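Local coordinates for carboxylesterase (EST-2) (Archaeoglobus fulgidus, PDB 5FRD), which probably hydrolyses carboxylic esters and binds a coenzyme A molecule in the vicinity of its active site, at residues A[87-92]-A[226-231]; A[114-119]-A[208-213]; A[190-195]-A[213-218]. All blocks are in the same frame, centred on the assembly; numbering follows the deposited sequence.

How the contacts relate
From the N terminus the chain first reaches 87-92, at the end of strand 83-88, and contact 1 closes its long loop only when 226-231 returns to that strand end. The other two contacts are nested inside this loop. Contact 2 starts at 114-119, just past strand 106-112, and ends on helix 205-214 at 208-213. Contact 3 opens later, at 190-195, and closes at 213-218, so contacts 2 and 3 cross and share Lys213. Thr114 OG1, 2.8 Å from Ser89 O, joins contacts 1 and 2, while His212 ND1, 3.0 Å from Ser218 OG, joins contacts 2 and 3. Together they tie the central strand ends and loop 114-119 to helix 205-214 and edge strand 218-223.

Contact 1 of 3, residues A[87-92]-A[226-231]; sequences GHSLGG and ASHMVM
His88 and His228 present their imidazole rings to each other obliquely, with the planes at 44° and the centroids 4.4 Å apart. Over the centre of one face of the His88 ring sits Met231 CE, 3.5 Å from the centroid, a CH-pi contact in which an unbranched, flexible side chain brings its methyl over the ring face, close to the ring normal. Ser89 CB lies over the opposite face of the same ring. At its edge, Met229 SD comes within 3.7 Å of His88 CE1. The His228 ring in turn has His88 NE2 above its centre and Ser89 OG at its edge, in plane.

A bent hydrogen bond runs from His88 NE2 to His228 O, 2.9 Å long with an angle of 134° at the hydrogen; the donor stands above the carbonyl plane. His88 thereby holds the backbone carbonyl of His228. Ser89 OG lies 3.1 Å from His228 NE2, and His228 ND1 is hydrogen-bonded to Asp200. This layout is consistent with the Ser-His-Asp catalytic triad of alpha/beta hydrolases, with Ser89 as nucleophile.

Ser89 stands in a sharp turn with positive phi (56°), as in the nucleophile elbow of the GxSxG motif. Small neighbours suit so tight a bend: a CB on Gly87 would clash with Gly91 O, and one on Gly91 would be crowded by His88 O.

Strand 83-88 leads into this turn and helix 90-101 leaves it; strand 24-27 is bonded to strand 83-88 at His88, and strand 106-112 at Gly87. Leu90 leans on helix 162-173, while Met231, in the first turn of helix 230-233, packs against Val112.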
loop_
_atom_site.group_PDB
_atom_site.type_symbol
_atom_site.label_atom_id
_atom_site.label_comp_id
_atom_site.label_asym_id
_atom_site.label_seq_id
_atom_site.Cartn_x
_atom_site.Cartn_y
_atom_site.Cartn_z
ATOM N N GLY A 87 1.043 -1.506 -3.702
ATOM C CA GLY A 87 0.289 -1.444 -2.457
ATOM C C GLY A 87 1.119 -1.659 -1.228
ATOM O O GLY A 87 1.884 -2.618 -1.193
ATOM N N HIS A 88 0.928 -0.819 -0.229
ATOM C CA HIS A 88 1.614 -0.901 1.050
ATOM C C HIS A 88 0.665 -1.362 2.134
ATOM O O HIS A 88 -0.343 -0.711 2.387
ATOM C CB HIS A 88 2.200 0.428 1.426
ATOM C CG HIS A 88 2.917 0.412 2.729
ATOM N ND1 HIS A 88 2.690 1.334 3.721
ATOM C CD2 HIS A 88 3.861 -0.421 3.200
ATOM C CE1 HIS A 88 3.470 1.061 4.757
ATOM N NE2 HIS A 88 4.206 0.013 4.461
ATOM N N SER A 89 0.998 -2.470 2.805
ATOM C CA SER A 89 0.281 -2.969 3.992
ATOM C C SER A 89 -1.220 -3.191 3.723
ATOM O O SER A 89 -1.507 -4.024 2.867
ATOM C CB SER A 89 0.604 -2.093 5.201
ATOM O OG SER A 89 0.438 -2.848 6.417
ATOM N N LEU A 90 -2.160 -2.499 4.375
ATOM C CA LEU A 90 -3.560 -2.520 3.927
ATOM C C LEU A 90 -3.659 -2.343 2.411
ATOM O O LEU A 90 -4.456 -3.026 1.739
ATOM C CB LEU A 90 -4.368 -1.403 4.587
ATOM C CG LEU A 90 -5.758 -1.070 4.013
ATOM C CD1 LEU A 90 -6.697 -2.224 4.248
ATOM C CD2 LEU A 90 -6.306 0.222 4.608
ATOM N N GLY A 91 -2.909 -1.393 1.855
ATOM C CA GLY A 91 -2.965 -1.142 0.411
ATOM C C GLY A 91 -2.509 -2.328 -0.417
ATOM O O GLY A 91 -2.905 -2.489 -1.577
ATOM N N GLY A 92 -1.608 -3.153 0.145
ATOM C CA GLY A 92 -1.204 -4.395 -0.497
ATOM C C GLY A 92 -2.300 -5.445 -0.466
ATOM O O GLY A 92 -2.399 -6.251 -1.390
ATOM N N ALA A 226 15.730 0.027 6.701
ATOM C CA ALA A 226 14.334 0.457 6.687
ATOM C C ALA A 226 13.492 -0.561 7.408
ATOM O O ALA A 226 13.850 -1.747 7.498
ATOM C CB ALA A 226 13.854 0.606 5.269
ATOM N N SER A 227 12.356 -0.105 7.911
ATOM C CA SER A 227 11.368 -0.956 8.521
ATOM C C SER A 227 10.127 -0.948 7.621
ATOM O O SER A 227 10.261 -0.938 6.403
ATOM C CB SER A 227 11.100 -0.462 9.948
ATOM O OG SER A 227 10.125 -1.253 10.605
ATOM N N HIS A 228 8.950 -0.939 8.202
ATOM C CA HIS A 228 7.680 -0.993 7.463
ATOM C C HIS A 228 7.511 0.173 6.526
ATOM O O HIS A 228 6.994 -0.021 5.417
ATOM C CB HIS A 228 6.539 -1.070 8.472
ATOM C CG HIS A 228 5.188 -1.402 7.920
ATOM N ND1 HIS A 228 4.923 -2.592 7.299
ATOM C CD2 HIS A 228 4.007 -0.746 7.999
ATOM C CE1 HIS A 228 3.631 -2.654 7.009
ATOM N NE2 HIS A 228 3.055 -1.540 7.401
ATOM N N MET A 229 7.969 1.359 6.910
ATOM C CA MET A 229 7.771 2.586 6.105
ATOM C C MET A 229 8.891 2.829 5.080
ATOM O O MET A 229 9.353 3.954 4.864
ATOM C CB MET A 229 7.603 3.802 7.031
ATOM C CG MET A 229 6.507 3.670 8.051
ATOM S SD MET A 229 4.923 3.168 7.364
ATOM C CE MET A 229 4.588 4.511 6.257
ATOM N N VAL A 230 9.266 1.757 4.391
ATOM C CA VAL A 230 10.414 1.726 3.504
ATOM C C VAL A 230 10.396 2.788 2.397
ATOM O O VAL A 230 11.418 3.340 2.031
ATOM C CB VAL A 230 10.605 0.304 2.962
ATOM C CG1 VAL A 230 9.393 -0.177 2.155
ATOM C CG2 VAL A 230 11.856 0.199 2.127
ATOM N N MET A 231 9.212 3.110 1.860
ATOM C CA MET A 231 9.123 4.090 0.769
ATOM C C MET A 231 9.413 5.512 1.227
ATOM O O MET A 231 9.738 6.345 0.404
ATOM C CB MET A 231 7.746 4.016 0.083
ATOM C CG MET A 231 6.576 4.588 0.875
ATOM S SD MET A 231 6.162 3.802 2.432
ATOM C CE MET A 231 5.757 2.221 1.768
#

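Contact 2 of 3, residues A[114-119]-A[208-213]. With COA (coenzyme A), chain C.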
loop_
_atom_site.group_PDB
_atom_site.type_symbol
_atom_site.label_atom_id
_atom_site.label_comp_id
_atom_site.label_asym_id
_atom_site.label_seq_id
_atom_site.Cartn_x
_atom_site.Cartn_y
_atom_site.Cartn_z
ATOM N N THR A 114 3.516 -5.974 3.230
ATOM C CA THR A 114 2.172 -6.488 3.267
ATOM C C THR A 114 2.184 -7.984 3.479
ATOM O O THR A 114 3.177 -8.525 3.949
ATOM C CB THR A 114 1.413 -5.991 2.005
ATOM O OG1 THR A 114 0.011 -6.294 2.111
ATOM C CG2 THR A 114 1.955 -6.571 0.740
ATOM N N GLY A 115 1.064 -8.651 3.239
ATOM C CA GLY A 115 0.961 -10.069 3.544
ATOM C C GLY A 115 -0.311 -10.647 2.983
ATOM O O GLY A 115 -1.261 -9.926 2.623
ATOM N N ALA A 116 -0.339 -11.964 2.918
ATOM C CA ALA A 116 -1.546 -12.712 2.541
ATOM C C ALA A 116 -2.576 -12.813 3.652
ATOM O O ALA A 116 -3.724 -13.152 3.415
ATOM C CB ALA A 116 -1.152 -14.102 2.076
ATOM N N ARG A 117 -2.176 -12.465 4.861
ATOM C CA ARG A 117 -3.006 -12.415 6.045
ATOM C C ARG A 117 -2.406 -11.326 6.931
ATOM O O ARG A 117 -1.159 -11.267 7.079
ATOM C CB ARG A 117 -2.982 -13.755 6.782
ATOM C CG ARG A 117 -3.929 -13.820 7.973
ATOM C CD ARG A 117 -3.715 -15.090 8.785
ATOM N NE ARG A 117 -4.284 -16.248 8.096
ATOM C CZ ARG A 117 -4.237 -17.494 8.560
ATOM N NH1 ARG A 117 -3.605 -17.779 9.693
ATOM N NH2 ARG A 117 -4.799 -18.466 7.844
ATOM N N LEU A 118 -3.266 -10.470 7.489
ATOM C CA LEU A 118 -2.789 -9.275 8.203
ATOM C C LEU A 118 -3.407 -9.127 9.578
ATOM O O LEU A 118 -3.874 -8.050 9.977
ATOM C CB LEU A 118 -3.013 -8.034 7.329
ATOM C CG LEU A 118 -2.173 -7.954 6.048
ATOM C CD1 LEU A 118 -2.623 -6.763 5.214
ATOM C CD2 LEU A 118 -0.680 -7.837 6.354
ATOM N N ARG A 119 -3.341 -10.199 10.359
ATOM C CA ARG A 119 -3.735 -10.104 11.744
ATOM C C ARG A 119 -2.969 -8.975 12.452
ATOM O O ARG A 119 -1.775 -8.773 12.218
ATOM C CB ARG A 119 -3.468 -11.428 12.465
ATOM C CG ARG A 119 -4.427 -12.553 12.077
ATOM C CD ARG A 119 -5.857 -12.370 12.597
ATOM N NE ARG A 119 -5.895 -11.914 13.976
ATOM C CZ ARG A 119 -5.557 -12.643 15.039
ATOM N NH1 ARG A 119 -5.206 -13.914 14.912
ATOM N NH2 ARG A 119 -5.570 -12.073 16.250
ATOM N N HIS A 208 6.913 -11.847 3.210
ATOM C CA HIS A 208 7.381 -11.500 1.869
ATOM C C HIS A 208 8.017 -12.701 1.170
ATOM O O HIS A 208 7.832 -12.895 -0.031
ATOM C CB HIS A 208 8.268 -10.263 1.966
ATOM C CG HIS A 208 7.497 -9.079 2.461
ATOM N ND1 HIS A 208 7.257 -8.843 3.794
ATOM C CD2 HIS A 208 6.779 -8.164 1.785
ATOM C CE1 HIS A 208 6.467 -7.792 3.912
ATOM N NE2 HIS A 208 6.165 -7.368 2.704
ATOM N N GLU A 209 8.746 -13.509 1.931
ATOM C CA GLU A 209 9.179 -14.800 1.388
ATOM C C GLU A 209 7.975 -15.679 1.042
ATOM O O GLU A 209 8.042 -16.417 0.077
ATOM C CB GLU A 209 10.112 -15.516 2.365
ATOM C CG GLU A 209 11.497 -14.920 2.461
ATOM C CD GLU A 209 12.427 -15.252 1.311
ATOM O OE1 GLU A 209 11.990 -15.839 0.294
ATOM O OE2 GLU A 209 13.635 -14.906 1.410
ATOM N N PHE A 210 6.868 -15.556 1.776
ATOM C CA PHE A 210 5.661 -16.349 1.460
ATOM C C PHE A 210 5.166 -15.982 0.073
ATOM O O PHE A 210 4.931 -16.852 -0.777
ATOM C CB PHE A 210 4.580 -16.136 2.501
ATOM C CG PHE A 210 3.308 -16.875 2.184
ATOM C CD1 PHE A 210 3.135 -18.165 2.639
ATOM C CD2 PHE A 210 2.313 -16.298 1.422
ATOM C CE1 PHE A 210 1.966 -18.880 2.383
ATOM C CE2 PHE A 210 1.146 -17.016 1.131
ATOM C CZ PHE A 210 0.982 -18.317 1.596
ATOM N N PHE A 211 5.020 -14.687 -0.203
ATOM C CA PHE A 211 4.668 -14.284 -1.565
ATOM C C PHE A 211 5.651 -14.765 -2.612
ATOM O O PHE A 211 5.284 -15.270 -3.684
ATOM C CB PHE A 211 4.613 -12.748 -1.692
ATOM C CG PHE A 211 3.463 -12.079 -0.984
ATOM C CD1 PHE A 211 2.150 -12.450 -1.234
ATOM C CD2 PHE A 211 3.721 -10.969 -0.165
ATOM C CE1 PHE A 211 1.114 -11.734 -0.626
ATOM C CE2 PHE A 211 2.675 -10.291 0.442
ATOM C CZ PHE A 211 1.392 -10.694 0.215
ATOM N N HIS A 212 6.937 -14.613 -2.330
ATOM C CA HIS A 212 7.972 -14.960 -3.273
ATOM C C HIS A 212 7.958 -16.461 -3.604
ATOM O O HIS A 212 8.153 -16.831 -4.762
ATOM C CB HIS A 212 9.310 -14.527 -2.693
ATOM C CG HIS A 212 10.466 -14.600 -3.631
ATOM N ND1 HIS A 212 10.410 -14.302 -4.970
ATOM C CD2 HIS A 212 11.763 -14.904 -3.378
ATOM C CE1 HIS A 212 11.611 -14.457 -5.509
ATOM N NE2 HIS A 212 12.451 -14.798 -4.551
ATOM N N LYS A 213 7.666 -17.300 -2.623
ATOM C CA LYS A 213 7.554 -18.753 -2.829
ATOM C C LYS A 213 6.358 -19.113 -3.696
ATOM O O LYS A 213 6.434 -20.048 -4.491
ATOM C CB LYS A 213 7.464 -19.469 -1.489
ATOM C CG LYS A 213 8.804 -19.587 -0.814
ATOM C CD LYS A 213 8.781 -20.521 0.358
ATOM C CE LYS A 213 7.701 -20.194 1.366
ATOM N NZ LYS A 213 8.030 -20.811 2.686
HETATM N N1A COA C . 2.401 -14.807 5.580
HETATM C C2A COA C . 2.914 -15.998 5.922
HETATM N N3A COA C . 2.554 -16.621 7.051
HETATM C C4A COA C . 1.637 -16.076 7.881
HETATM C C5A COA C . 1.033 -14.795 7.581
HETATM C C6A COA C . 1.460 -14.171 6.341
HETATM N N6A COA C . 0.950 -12.970 5.993
HETATM N N7A COA C . 0.183 -14.466 8.567
HETATM C C8A COA C . 0.220 -15.499 9.427
HETATM N N9A COA C . 1.091 -16.442 9.011
HETATM C C1B COA C . 1.404 -17.685 9.740
HETATM C C2B COA C . 2.201 -17.317 10.959
HETATM O O2B COA C . 3.583 -17.208 10.622
HETATM C C3B COA C . 1.835 -18.443 11.912
HETATM O O3B COA C . 2.656 -19.574 11.626
HETATM P P3B COA C . 3.341 -20.464 12.790
HETATM O O7A COA C . 2.125 -21.026 13.498
HETATM O O8A COA C . 4.162 -19.465 13.579
HETATM O O9A COA C . 4.175 -21.465 12.022
HETATM C C4B COA C . 0.393 -18.755 11.562
HETATM O O4B COA C . 0.215 -18.286 10.211
HETATM C C5B COA C . -0.633 -18.104 12.475
HETATM O O5B COA C . -0.437 -16.680 12.466
HETATM P P1A COA C . -1.671 -15.665 12.617
HETATM O O1A COA C . -2.798 -16.067 11.758
HETATM O O2A COA C . -1.065 -14.282 12.377
HETATM O O3A COA C . -2.229 -15.771 14.122
HETATM P P2A COA C . -1.438 -15.709 15.521
HETATM O O4A COA C . -2.577 -15.731 16.503
HETATM O O5A COA C . -0.319 -16.705 15.528
HETATM O O6A COA C . -0.678 -14.282 15.591
HETATM C CBP COA C . -0.365 -11.941 15.738
HETATM C CCP COA C . -1.397 -13.056 15.645
HETATM C CDP COA C . -1.107 -10.606 15.726
HETATM C CEP COA C . 0.409 -12.103 17.062
HETATM C CAP COA C . 0.590 -12.036 14.521
HETATM O OAP COA C . -0.171 -12.042 13.286
HETATM C C9P COA C . 1.604 -10.913 14.492
HETATM O O9P COA C . 2.485 -10.861 15.324
HETATM N N8P COA C . 1.490 -10.020 13.493
HETATM C C7P COA C . 2.477 -8.971 13.221
HETATM C C6P COA C . 2.190 -7.648 13.923
HETATM C C5P COA C . 1.019 -6.820 13.431
HETATM O O5P COA C . 0.187 -6.374 14.231
HETATM N N4P COA C . 0.971 -6.546 12.125
HETATM C C3P COA C . -0.024 -5.674 11.545
HETATM C C2P COA C . -0.369 -6.151 10.154
HETATM S S1P COA C . -1.493 -4.958 9.396
#
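Thr114 and Gly115 run almost fully extended past the first turn of 208-213, a helical segment, and the two backbones come nearest at Gly115 and His208, whose CA atoms are 6.8 Å apart. Outside any strand, Thr114 N takes a side-chain acceptor, His208 NE2, at 3.0 Å with an angle of 154° at the hydrogen, the donor tilted 24° from the ring plane. ND1 of the same ring is bonded to Pro204 O, so the imidazole is held at both nitrogens. An alanine in place of His208 would probably leave the Thr114 N-H without this acceptor and open a gap beside the loop.

Phe211 sends its ring tip into the loop backbone, with CZ 3.3 Å from Gly115 C, while Thr114 CG2 meets CE2 of that ring. Phe210 CE2 touches Ala116 CB at 3.8 Å. Phe210 CB packs on coenzyme A C2A. Gly115 suits its place because a CB there would clash with N6A of the adenine.

The loop also binds coenzyme A directly. Arg117 O accepts a hydrogen bond from coenzyme A N6A at 2.9 Å. Arg117 NH1 donates a hydrogen bond of 2.8 Å to phosphate oxygen O1A of coenzyme A, which lies in the guanidinium plane. The NE of Arg117 forms a salt bridge to Asp176.

Helix 178-182 packs on Ala116 and Phe210, helix 90-101 meets Thr114 and Phe211 through Gln96, and strands 192-197 and 218-223 lie against His208.

Contact 3 of 3, residues A[190-195]-A[213-218]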
loop_
_atom_site.group_PDB
_atom_site.type_symbol
_atom_site.label_atom_id
_atom_site.label_comp_id
_atom_site.label_asym_id
_atom_site.label_seq_id
_atom_site.Cartn_x
_atom_site.Cartn_y
_atom_site.Cartn_z
ATOM N N VAL A 190 0.828 -12.250 -13.150
ATOM C CA VAL A 190 1.569 -11.086 -13.632
ATOM C C VAL A 190 2.913 -10.976 -12.927
ATOM O O VAL A 190 3.066 -11.541 -11.823
ATOM C CB VAL A 190 0.775 -9.763 -13.483
ATOM C CG1 VAL A 190 -0.457 -9.771 -14.369
ATOM C CG2 VAL A 190 0.412 -9.453 -12.045
ATOM N N PRO A 191 3.856 -10.243 -13.514
ATOM C CA PRO A 191 5.113 -10.006 -12.820
ATOM C C PRO A 191 4.852 -9.313 -11.491
ATOM O O PRO A 191 3.997 -8.425 -11.401
ATOM C CB PRO A 191 5.898 -9.111 -13.768
ATOM C CG PRO A 191 5.289 -9.389 -15.115
ATOM C CD PRO A 191 3.856 -9.613 -14.852
ATOM N N THR A 192 5.616 -9.682 -10.482
ATOM C CA THR A 192 5.428 -9.192 -9.133
ATOM C C THR A 192 6.787 -8.816 -8.555
ATOM O O THR A 192 7.771 -9.537 -8.714
ATOM C CB THR A 192 4.682 -10.235 -8.292
ATOM O OG1 THR A 192 3.360 -10.476 -8.837
ATOM C CG2 THR A 192 4.447 -9.775 -6.892
ATOM N N LEU A 193 6.816 -7.691 -7.865
ATOM C CA LEU A 193 7.973 -7.248 -7.087
ATOM C C LEU A 193 7.530 -7.199 -5.653
ATOM O O LEU A 193 6.455 -6.653 -5.341
ATOM C CB LEU A 193 8.451 -5.882 -7.551
ATOM C CG LEU A 193 9.645 -5.288 -6.800
ATOM C CD1 LEU A 193 10.883 -6.143 -7.022
ATOM C CD2 LEU A 193 9.881 -3.883 -7.270
ATOM N N VAL A 194 8.311 -7.823 -4.766
ATOM C CA VAL A 194 7.954 -7.908 -3.345
ATOM C C VAL A 194 9.042 -7.160 -2.593
ATOM O O VAL A 194 10.233 -7.486 -2.757
ATOM C CB VAL A 194 7.850 -9.372 -2.882
ATOM C CG1 VAL A 194 7.470 -9.478 -1.432
ATOM C CG2 VAL A 194 6.869 -10.165 -3.759
ATOM N N ILE A 195 8.678 -6.121 -1.846
ATOM C CA ILE A 195 9.636 -5.251 -1.201
ATOM C C ILE A 195 9.342 -5.186 0.284
ATOM O O ILE A 195 8.183 -4.967 0.674
ATOM C CB ILE A 195 9.605 -3.810 -1.760
ATOM C CG1 ILE A 195 9.884 -3.772 -3.269
ATOM C CG2 ILE A 195 10.588 -2.917 -1.031
ATOM C CD1 ILE A 195 9.723 -2.391 -3.924
ATOM N N LYS A 213 7.666 -17.300 -2.623
ATOM C CA LYS A 213 7.554 -18.753 -2.829
ATOM C C LYS A 213 6.358 -19.113 -3.696
ATOM O O LYS A 213 6.434 -20.048 -4.491
ATOM C CB LYS A 213 7.464 -19.469 -1.489
ATOM C CG LYS A 213 8.804 -19.587 -0.814
ATOM C CD LYS A 213 8.781 -20.521 0.358
ATOM C CE LYS A 213 7.701 -20.194 1.366
ATOM N NZ LYS A 213 8.030 -20.811 2.686
ATOM N N HIS A 214 5.253 -18.387 -3.542
ATOM C CA HIS A 214 3.959 -18.772 -4.159
ATOM C C HIS A 214 3.589 -18.034 -5.410
ATOM O O HIS A 214 2.547 -18.319 -5.983
ATOM C CB HIS A 214 2.837 -18.686 -3.135
ATOM C CG HIS A 214 2.951 -19.729 -2.089
ATOM N ND1 HIS A 214 3.441 -19.483 -0.829
ATOM C CD2 HIS A 214 2.732 -21.064 -2.158
ATOM C CE1 HIS A 214 3.462 -20.616 -0.144
ATOM N NE2 HIS A 214 3.026 -21.584 -0.926
ATOM N N ILE A 215 4.406 -17.082 -5.805
ATOM C CA ILE A 215 4.200 -16.322 -7.030
ATOM C C ILE A 215 5.339 -16.625 -8.004
ATOM O O ILE A 215 6.480 -16.233 -7.750
ATOM C CB ILE A 215 4.045 -14.811 -6.727
ATOM C CG1 ILE A 215 2.861 -14.574 -5.772
ATOM C CG2 ILE A 215 3.868 -14.046 -8.036
ATOM C CD1 ILE A 215 2.742 -13.142 -5.246
ATOM N N PRO A 216 5.038 -17.265 -9.167
ATOM C CA PRO A 216 6.147 -17.705 -10.017
ATOM C C PRO A 216 7.065 -16.623 -10.546
ATOM O O PRO A 216 8.283 -16.747 -10.436
ATOM C CB PRO A 216 5.457 -18.441 -11.170
ATOM C CG PRO A 216 4.123 -18.792 -10.655
ATOM C CD PRO A 216 3.743 -17.801 -9.604
ATOM N N ASN A 217 6.500 -15.544 -11.085
ATOM C CA ASN A 217 7.296 -14.478 -11.621
ATOM C C ASN A 217 7.375 -13.368 -10.585
ATOM O O ASN A 217 6.756 -12.323 -10.761
ATOM C CB ASN A 217 6.714 -13.915 -12.922
ATOM C CG ASN A 217 7.658 -12.953 -13.618
ATOM O OD1 ASN A 217 8.740 -12.620 -13.105
ATOM N ND2 ASN A 217 7.256 -12.479 -14.793
ATOM N N SER A 218 8.020 -13.635 -9.458
ATOM C CA SER A 218 8.246 -12.619 -8.448
ATOM C C SER A 218 9.707 -12.453 -8.171
ATOM O O SER A 218 10.466 -13.435 -8.300
ATOM C CB SER A 218 7.471 -12.894 -7.160
ATOM O OG SER A 218 7.916 -14.101 -6.539
HETATM O O HOH W 1 3.625 -14.416 -11.538
HETATM O O HOH W 2 9.151 -10.247 -11.265
#
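Thr192 and Ser218 pair as a parallel beta bridge, joined on the backbone by a hydrogen bond from Thr192 N to Asn217 O at 2.9 Å. A CA-H...O contact of 3.1 Å from Ser218 CA to Thr192 O supplements it, and Pro191 CA points a longer one at the same Asn217 O. Proline suits the position before the strand, where its missing N-H is not needed for this pairing.

Two hydroxyls bond back to their own segments. Thr192 OG1, anti to its carbonyl carbon (chi1 -62°), donates to Val190 O at 3.2 Å from above the carbonyl plane. Ser218 OG donates to Ile215 O at 2.8 Å; a short serine places its hydroxyl close enough to the chain to tie the helix exit to the strand start.

The contact closes a beta-alpha-beta crossover: strand 192-197 leads through helix 205-214 to strand 218-223, the last strand of the alpha/beta hydrolase sheet. Strand 192-197 is flanked by strand 106-112 on its other edge, and helix 235-249 packs on Pro191 and Leu193.

Two waters also span the segments. Before the strands pair, one donates to Val190 O at 2.9 Å and accepts from Asn217 N at 3.1 Å. A second lies 3.0 Å from both Thr192 O and Asn217 OD1.

Side-chain packing is sparse and made of van der Waals contacts. Asn217, exposed to solvent, packs its amide nitrogen ND2 on the Pro191 ring at CG. In the conformer given, Ile215 CG2 lies beside Thr192 OG1, and Val194 CG2 lies 4.4 Å from Ser218 CB.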